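Fibronectin type-III domain-containing protein (Caldanaerobacter subterraneus subsp. tengcongensis, PDB 7JGU) is of unknown function, but this part of it is a fibronectin type III domain, a beta-sandwich module that probably serves as a spacer or binding unit. Local coordinates at residues T2-S14 / L71-A85. Residues are numbered along the deposited sequence; the frame is centred on the assembly and turned at random. Where two conformers were deposited one is given.
Unlike the reference sequence in segment 71-85: Ile72 (reference Arg).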
loop_
_atom_site.group_PDB
_atom_site.type_symbol
_atom_site.label_atom_id
_atom_site.label_comp_id
_atom_site.label_asym_id
_atom_site.label_seq_id
_atom_site.Cartn_x
_atom_site.Cartn_y
_atom_site.Cartn_z
ATOM N N THR A 2 3.919 11.092 -19.627
ATOM C CA THR A 2 3.268 11.685 -18.469
ATOM C C THR A 2 3.568 10.865 -17.223
ATOM O O THR A 2 4.085 9.756 -17.316
ATOM C CB THR A 2 1.745 11.732 -18.653
ATOM O OG1 THR A 2 1.228 10.396 -18.702
ATOM C CG2 THR A 2 1.384 12.462 -19.933
ATOM N N VAL A 3 3.238 11.402 -16.054
ATOM C CA VAL A 3 3.341 10.627 -14.819
ATOM C C VAL A 3 2.345 9.476 -14.893
ATOM O O VAL A 3 1.426 9.493 -15.727
ATOM C CB VAL A 3 3.126 11.495 -13.568
ATOM C CG1 VAL A 3 4.044 12.697 -13.604
ATOM C CG2 VAL A 3 1.669 11.921 -13.435
ATOM N N PRO A 4 2.472 8.464 -14.051
ATOM C CA PRO A 4 1.541 7.343 -14.131
ATOM C C PRO A 4 0.153 7.746 -13.693
ATOM O O PRO A 4 -0.060 8.736 -12.981
ATOM C CB PRO A 4 2.119 6.314 -13.155
ATOM C CG PRO A 4 3.531 6.769 -12.893
ATOM C CD PRO A 4 3.498 8.247 -13.018
ATOM N N ASP A 5 -0.797 6.923 -14.107
ATOM C CA ASP A 5 -2.133 6.996 -13.557
ATOM C C ASP A 5 -2.089 6.702 -12.058
ATOM O O ASP A 5 -1.163 6.084 -11.539
ATOM C CB ASP A 5 -3.017 5.936 -14.211
ATOM C CG ASP A 5 -3.473 6.297 -15.624
ATOM O OD1 ASP A 5 -3.168 7.394 -16.124
ATOM O OD2 ASP A 5 -4.156 5.460 -16.248
ATOM N N GLU A 6 -3.109 7.141 -11.363
ATOM C CA GLU A 6 -3.291 6.716 -9.974
ATOM C C GLU A 6 -3.695 5.245 -9.940
ATOM O O GLU A 6 -4.548 4.825 -10.728
ATOM C CB GLU A 6 -4.393 7.600 -9.400
ATOM C CG GLU A 6 -4.636 7.481 -7.949
ATOM C CD GLU A 6 -5.784 8.377 -7.484
ATOM O OE1 GLU A 6 -5.757 9.591 -7.781
ATOM O OE2 GLU A 6 -6.713 7.871 -6.826
ATOM N N PRO A 7 -3.099 4.417 -9.065
ATOM C CA PRO A 7 -3.571 3.037 -8.939
ATOM C C PRO A 7 -5.009 2.999 -8.477
ATOM O O PRO A 7 -5.465 3.870 -7.738
ATOM C CB PRO A 7 -2.631 2.424 -7.891
ATOM C CG PRO A 7 -1.418 3.272 -7.933
ATOM C CD PRO A 7 -1.929 4.666 -8.193
ATOM N N VAL A 8 -5.686 1.943 -8.900
ATOM C CA VAL A 8 -7.044 1.649 -8.471
ATOM C C VAL A 8 -7.057 0.230 -7.929
ATOM O O VAL A 8 -6.070 -0.501 -8.019
ATOM C CB VAL A 8 -8.087 1.863 -9.587
ATOM C CG1 VAL A 8 -8.111 3.338 -9.997
ATOM C CG2 VAL A 8 -7.798 0.987 -10.790
ATOM N N GLY A 9 -8.187 -0.153 -7.352
ATOM C CA GLY A 9 -8.279 -1.470 -6.760
ATOM C C GLY A 9 -7.287 -1.704 -5.642
ATOM O O GLY A 9 -6.803 -2.829 -5.484
ATOM N N PHE A 10 -6.964 -0.673 -4.869
ATOM C CA PHE A 10 -5.998 -0.796 -3.775
ATOM C C PHE A 10 -6.734 -1.383 -2.584
ATOM O O PHE A 10 -7.638 -0.747 -2.031
ATOM C CB PHE A 10 -5.421 0.569 -3.428
ATOM C CG PHE A 10 -4.395 0.564 -2.328
ATOM C CD1 PHE A 10 -3.603 -0.533 -2.094
ATOM C CD2 PHE A 10 -4.217 1.688 -1.554
ATOM C CE1 PHE A 10 -2.652 -0.495 -1.069
ATOM C CE2 PHE A 10 -3.290 1.721 -0.553
ATOM C CZ PHE A 10 -2.498 0.642 -0.334
ATOM N N TRP A 11 -6.380 -2.603 -2.221
ATOM C CA TRP A 11 -7.039 -3.353 -1.168
ATOM C C TRP A 11 -6.012 -3.832 -0.161
ATOM O O TRP A 11 -4.895 -4.197 -0.516
ATOM C CB TRP A 11 -7.742 -4.568 -1.763
ATOM C CG TRP A 11 -8.756 -4.198 -2.812
ATOM C CD1 TRP A 11 -9.553 -3.085 -2.835
ATOM C CD2 TRP A 11 -9.067 -4.928 -4.002
ATOM N NE1 TRP A 11 -10.336 -3.084 -3.952
ATOM C CE2 TRP A 11 -10.052 -4.199 -4.700
ATOM C CE3 TRP A 11 -8.591 -6.119 -4.557
ATOM C CZ2 TRP A 11 -10.590 -4.635 -5.907
ATOM C CZ3 TRP A 11 -9.117 -6.547 -5.763
ATOM C CH2 TRP A 11 -10.110 -5.809 -6.426
ATOM N N VAL A 12 -6.428 -3.863 1.095
ATOM C CA VAL A 12 -5.608 -4.339 2.191
ATOM C C VAL A 12 -6.318 -5.572 2.717
ATOM O O VAL A 12 -7.465 -5.480 3.163
ATOM C CB VAL A 12 -5.462 -3.265 3.273
ATOM C CG1 VAL A 12 -4.645 -3.775 4.449
ATOM C CG2 VAL A 12 -4.831 -2.007 2.704
ATOM N N GLU A 13 -5.660 -6.720 2.630
ATOM C CA GLU A 13 -6.292 -8.010 2.830
ATOM C C GLU A 13 -5.641 -8.745 3.988
ATOM O O GLU A 13 -4.434 -8.642 4.225
ATOM C CB GLU A 13 -6.199 -8.867 1.556
ATOM C CG GLU A 13 -7.019 -8.323 0.386
ATOM C CD GLU A 13 -6.610 -8.927 -0.941
ATOM O OE1 GLU A 13 -5.885 -9.943 -0.925
ATOM O OE2 GLU A 13 -7.006 -8.384 -1.996
ATOM N N SER A 14 -6.469 -9.482 4.710
ATOM C CA SER A 14 -5.992 -10.314 5.793
ATOM C C SER A 14 -5.320 -11.555 5.227
ATOM O O SER A 14 -5.580 -11.972 4.089
ATOM C CB SER A 14 -7.165 -10.740 6.676
ATOM O OG SER A 14 -8.014 -11.631 5.975
ATOM N N LEU A 71 -0.617 4.738 -1.225
ATOM C CA LEU A 71 0.076 4.152 -2.360
ATOM C C LEU A 71 0.188 5.186 -3.459
ATOM O O LEU A 71 -0.755 5.936 -3.705
ATOM C CB LEU A 71 -0.750 2.984 -2.874
ATOM C CG LEU A 71 -0.280 2.257 -4.113
ATOM C CD1 LEU A 71 0.951 1.415 -3.845
ATOM C CD2 LEU A 71 -1.414 1.373 -4.630
ATOM N N ILE A 72 1.361 5.228 -4.091
ATOM C CA ILE A 72 1.575 5.994 -5.314
ATOM C C ILE A 72 2.219 5.101 -6.361
ATOM O O ILE A 72 2.915 4.130 -6.044
ATOM C CB ILE A 72 2.450 7.240 -5.120
ATOM C CG1 ILE A 72 3.639 6.948 -4.199
ATOM C CG2 ILE A 72 1.623 8.341 -4.555
ATOM C CD1 ILE A 72 4.776 7.964 -4.311
ATOM N N ALA A 73 2.018 5.477 -7.623
ATOM C CA ALA A 73 2.764 4.914 -8.737
ATOM C C ALA A 73 3.772 5.968 -9.178
ATOM O O ALA A 73 3.488 7.161 -9.128
ATOM C CB ALA A 73 1.833 4.596 -9.894
ATOM N N VAL A 74 4.935 5.519 -9.647
ATOM C CA VAL A 74 6.042 6.424 -9.944
ATOM C C VAL A 74 6.686 6.036 -11.266
ATOM O O VAL A 74 6.824 4.851 -11.589
ATOM C CB VAL A 74 7.091 6.358 -8.819
ATOM C CG1 VAL A 74 8.140 7.430 -9.016
ATOM C CG2 VAL A 74 6.442 6.494 -7.451
ATOM N N ASN A 75 7.071 7.040 -12.046
ATOM C CA ASN A 75 7.957 6.833 -13.186
ATOM C C ASN A 75 8.954 7.982 -13.212
ATOM O O ASN A 75 9.001 8.808 -12.290
ATOM C CB ASN A 75 7.185 6.611 -14.493
ATOM C CG ASN A 75 6.468 7.839 -14.980
ATOM O OD1 ASN A 75 6.785 8.961 -14.612
ATOM N ND2 ASN A 75 5.484 7.629 -15.834
ATOM N N GLU A 76 9.746 8.032 -14.291
ATOM C CA GLU A 76 10.830 9.006 -14.380
ATOM C C GLU A 76 10.311 10.435 -14.355
ATOM O O GLU A 76 11.053 11.359 -13.991
ATOM C CB GLU A 76 11.637 8.787 -15.665
ATOM C CG GLU A 76 12.250 7.408 -15.777
ATOM C CD GLU A 76 11.384 6.446 -16.567
ATOM O OE1 GLU A 76 10.140 6.643 -16.607
ATOM O OE2 GLU A 76 11.948 5.494 -17.153
ATOM N N LEU A 77 9.066 10.648 -14.764
ATOM C CA LEU A 77 8.506 11.988 -14.822
ATOM C C LEU A 77 7.943 12.434 -13.484
ATOM O O LEU A 77 7.772 13.638 -13.263
ATOM C CB LEU A 77 7.408 12.047 -15.888
ATOM C CG LEU A 77 7.834 11.944 -17.354
ATOM C CD1 LEU A 77 8.701 13.134 -17.730
ATOM C CD2 LEU A 77 8.555 10.631 -17.666
ATOM N N GLY A 78 7.661 11.499 -12.587
ATOM C CA GLY A 78 7.144 11.840 -11.287
ATOM C C GLY A 78 6.124 10.834 -10.801
ATOM O O GLY A 78 5.929 9.770 -11.392
ATOM N N PRO A 79 5.464 11.166 -9.703
ATOM C CA PRO A 79 4.486 10.251 -9.107
ATOM C C PRO A 79 3.064 10.571 -9.521
ATOM O O PRO A 79 2.756 11.691 -9.928
ATOM C CB PRO A 79 4.671 10.528 -7.612
ATOM C CG PRO A 79 4.989 12.008 -7.570
ATOM C CD PRO A 79 5.745 12.320 -8.833
ATOM N N SER A 80 2.188 9.581 -9.400
ATOM C CA SER A 80 0.756 9.804 -9.453
ATOM C C SER A 80 0.289 10.472 -8.161
ATOM O O SER A 80 1.064 10.706 -7.244
ATOM C CB SER A 80 0.050 8.452 -9.559
ATOM O OG SER A 80 0.177 7.709 -8.341
ATOM N N ASN A 81 -1.010 10.768 -8.080
ATOM C CA ASN A 81 -1.592 11.119 -6.790
ATOM C C ASN A 81 -1.634 9.898 -5.861
ATOM O O ASN A 81 -1.513 8.748 -6.296
ATOM C CB ASN A 81 -3.010 11.670 -6.963
ATOM C CG ASN A 81 -3.024 13.112 -7.442
ATOM O OD1 ASN A 81 -1.975 13.706 -7.711
ATOM N ND2 ASN A 81 -4.217 13.681 -7.560
ATOM N N PHE A 82 -1.814 10.161 -4.570
ATOM C CA PHE A 82 -1.918 9.118 -3.566
ATOM C C PHE A 82 -3.323 8.531 -3.499
ATOM O O PHE A 82 -4.321 9.246 -3.637
ATOM C CB PHE A 82 -1.646 9.706 -2.181
ATOM C CG PHE A 82 -0.211 10.009 -1.905
ATOM C CD1 PHE A 82 0.646 9.022 -1.461
ATOM C CD2 PHE A 82 0.275 11.290 -2.056
ATOM C CE1 PHE A 82 1.979 9.307 -1.201
ATOM C CE2 PHE A 82 1.589 11.576 -1.787
ATOM C CZ PHE A 82 2.440 10.581 -1.350
ATOM N N VAL A 83 -3.387 7.232 -3.213
ATOM C CA VAL A 83 -4.637 6.545 -2.906
ATOM C C VAL A 83 -4.437 5.793 -1.604
ATOM O O VAL A 83 -3.334 5.346 -1.302
ATOM C CB VAL A 83 -5.091 5.592 -4.023
ATOM C CG1 VAL A 83 -5.229 6.362 -5.290
ATOM C CG2 VAL A 83 -4.118 4.451 -4.206
ATOM N N THR A 84 -5.499 5.674 -0.817
ATOM C CA THR A 84 -5.405 5.008 0.478
ATOM C C THR A 84 -6.362 3.832 0.585
ATOM O O THR A 84 -7.356 3.742 -0.128
ATOM C CB THR A 84 -5.623 5.970 1.659
ATOM O OG1 THR A 84 -6.946 6.519 1.587
ATOM C CG2 THR A 84 -4.585 7.081 1.671
ATOM N N ALA A 85 -6.047 2.946 1.523
ATOM C CA ALA A 85 -6.885 1.797 1.820
ATOM C C ALA A 85 -6.560 1.351 3.236
ATOM O O ALA A 85 -5.473 1.614 3.744
ATOM C CB ALA A 85 -6.644 0.649 0.844
HETATM O O HOH W 1 -8.515 1.978 -2.076
#
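Phe10 slides its ring between Ala85 and Leu71, with Ala85 CB 3.9 Å from the ring centroid over one face and Leu71 CB over the opposite face, both CH-pi contacts displaced toward the rim. With CG anti to the backbone N (chi1 -179°), the flat ring reaches inward between the two sheets of the sandwich, where Leu24 and Phe69 also meet it. Alanine suits the outer strand here, since its small methyl lets Phe10 O come within 3.3 Å of Ala85 CB. Beside it, a water donates to both Phe10 O and Thr84 O, linking the two segments where their backbones do not pair directly.

Further toward the N-terminus, two prolines lie over the hairpin of strands 66-75 and 78-88. Pro7 CB meets Leu71 CD2 at 3.6 Å, while Pro4 CB rests 3.7 Å from the methyl CB of Ala73; the rigid rings present apolar surface and suit an extended leader. Ser80 lies beneath this leader, its OG accepting a nearly straight bond from Ala73 N (171°) and donating to Asn81 O, so a buried hydroxyl is satisfied within the hairpin.

At the turn, Asn75 CG lies between its backbone N and carbonyl carbon (chi1 69°), which leaves OD1 facing Leu77 N and ND2 facing Thr2 O. ND2 donates to Thr2 O at 2.9 Å, in the carbonyl plane on a lone pair, and also to Gly31 O; OD1 takes Leu77 N, which sits above its carbonyl plane, in an Asx turn. One amide thus stabilises its own turn and ties down the N-terminus, while apolar packing seals the sandwich edge, so the contact combines hydrophobic burial with one direct, in-plane amide bond and a bridging water.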